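Local coordinates for protein porin (Rhodobacter blasticus, PDB 3PRN) that forms trimeric outer-membrane channels through which small hydrophilic solutes, up to about 0.6 kDa, diffuse passively, at residues D90-T95 / A167-N172. The protein carries 1 engineered substitution. Numbering follows the deposited sequence.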
# COMPACT_ATOMS: atom_id res chain seq x y z
N ASP A 90 0.15 -26.53 -4.96
CA ASP A 90 -0.49 -25.42 -5.66
C ASP A 90 0.30 -25.07 -6.91
O ASP A 90 -0.30 -24.41 -7.77
CB ASP A 90 -0.60 -24.21 -4.71
CG ASP A 90 -1.48 -23.06 -5.25
OD1 ASP A 90 -2.65 -23.25 -5.53
OD2 ASP A 90 -0.98 -21.92 -5.37
N SER A 91 1.57 -25.46 -7.03
CA SER A 91 2.30 -25.01 -8.22
C SER A 91 2.44 -26.01 -9.36
O SER A 91 2.77 -25.57 -10.45
CB SER A 91 3.75 -24.66 -7.76
OG SER A 91 3.65 -23.62 -6.77
N VAL A 92 2.21 -27.30 -9.16
CA VAL A 92 2.35 -28.27 -10.21
C VAL A 92 1.43 -27.94 -11.39
O VAL A 92 0.38 -27.30 -11.23
CB VAL A 92 1.81 -29.70 -9.93
CG1 VAL A 92 2.92 -30.71 -9.63
CG2 VAL A 92 0.86 -29.76 -8.73
N ALA A 93 1.82 -28.41 -12.56
CA ALA A 93 1.02 -28.23 -13.78
C ALA A 93 -0.23 -29.18 -13.72
O ALA A 93 -0.28 -30.11 -12.90
CB ALA A 93 1.85 -28.58 -15.02
N LEU A 94 -1.20 -28.84 -14.57
CA LEU A 94 -2.38 -29.59 -14.85
C LEU A 94 -3.48 -29.53 -13.81
O LEU A 94 -4.67 -29.61 -14.20
CB LEU A 94 -2.03 -31.09 -15.13
CG LEU A 94 -1.00 -31.35 -16.26
CD1 LEU A 94 -0.78 -32.87 -16.40
CD2 LEU A 94 -1.45 -30.72 -17.57
N THR A 95 -3.15 -29.38 -12.56
CA THR A 95 -4.13 -29.52 -11.47
C THR A 95 -5.23 -28.49 -11.55
O THR A 95 -6.35 -28.74 -11.04
CB THR A 95 -3.37 -29.59 -10.14
OG1 THR A 95 -4.20 -30.02 -9.04
CG2 THR A 95 -2.86 -28.18 -9.74
N ALA A 167 6.26 -32.33 -5.54
CA ALA A 167 5.59 -32.46 -6.81
C ALA A 167 6.55 -32.43 -8.00
O ALA A 167 7.64 -31.90 -7.96
CB ALA A 167 4.52 -31.34 -7.00
N ALA A 168 6.06 -32.98 -9.10
CA ALA A 168 6.78 -32.95 -10.36
C ALA A 168 5.83 -32.99 -11.54
O ALA A 168 4.67 -33.44 -11.47
CB ALA A 168 7.79 -34.12 -10.42
N ASP A 169 6.23 -32.36 -12.63
CA ASP A 169 5.51 -32.44 -13.87
C ASP A 169 6.54 -32.56 -15.02
O ASP A 169 7.75 -32.30 -14.94
CB ASP A 169 4.50 -31.35 -14.14
CG ASP A 169 5.06 -29.94 -14.00
OD1 ASP A 169 5.94 -29.58 -14.81
OD2 ASP A 169 4.63 -29.21 -13.09
N TRP A 170 5.98 -33.03 -16.13
CA TRP A 170 6.79 -33.36 -17.29
C TRP A 170 5.91 -33.24 -18.51
O TRP A 170 4.75 -33.62 -18.53
CB TRP A 170 7.34 -34.81 -17.15
CG TRP A 170 8.02 -35.18 -18.46
CD1 TRP A 170 9.31 -34.88 -18.82
CD2 TRP A 170 7.41 -35.82 -19.58
NE1 TRP A 170 9.52 -35.29 -20.11
CE2 TRP A 170 8.38 -35.87 -20.59
CE3 TRP A 170 6.14 -36.35 -19.82
CZ2 TRP A 170 8.12 -36.45 -21.84
CZ3 TRP A 170 5.88 -36.92 -21.05
CH2 TRP A 170 6.87 -36.97 -22.05
N SER A 171 6.54 -32.68 -19.54
CA SER A 171 5.76 -32.50 -20.76
C SER A 171 6.62 -32.59 -22.01
O SER A 171 7.85 -32.36 -21.96
CB SER A 171 5.10 -31.12 -20.58
OG SER A 171 4.29 -30.86 -21.69
N ASN A 172 6.01 -32.96 -23.13
CA ASN A 172 6.65 -32.81 -24.43
C ASN A 172 5.66 -32.01 -25.29
O ASN A 172 4.86 -31.20 -24.78
CB ASN A 172 7.11 -34.12 -25.01
CG ASN A 172 5.95 -35.05 -25.31
OD1 ASN A 172 4.83 -34.60 -25.53
ND2 ASN A 172 6.23 -36.34 -25.32
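Asp169 and Ala93 make the polar part of this contact. The backbone N of Ala93 donates a hydrogen bond to Asp169 OD2 at 3.0 Å. The bond bends moderately, with an N-H...O angle of 157°. The donor lies above the carboxylate plane, 41° out of it. The carboxylate has further partners on the neighbouring strand 142-150: Asn143 ND2 bonds OD1, and Tyr145 OH bonds OD2. Thus both oxygens of this buried acid are engaged, and OD2 takes part in two bonds. If the acid is ionised, these polar neighbours would be likely to stabilise its charge. An alanine in place of Asp169 would probably leave the N-H of Ala93 without this acceptor, and Asn143 ND2 and Tyr145 OH without their carboxylate partner.

The fold is the 16-stranded antiparallel porin barrel. Residues 92-95 follow the short helix 88-91 and belong to the long connection between strands 78-83 and 131-138. This connection folds into the barrel, as the constricting third loop does in porins, and meets the inner side of strand 163-171.

The van der Waals part is small. With Asp169 CG between its own backbone N and carbonyl carbon (chi1 53°), this carboxylate carbon comes to 3.6 Å from Ala93 CB. Ala93 CB also lies 3.4 Å from Asp169 OD2. Val92 turns its CG1 to the strand, 3.7 Å from the backbone O of Ala168. The approach of Val92 CG1 to Ala167 CB is modelled too close, and its detail is doubtful. Both Val92 and Ala167 touch Ala180 on strand 175-183, while Phe195 of strand 193-200 adds an aromatic neighbour to Val92.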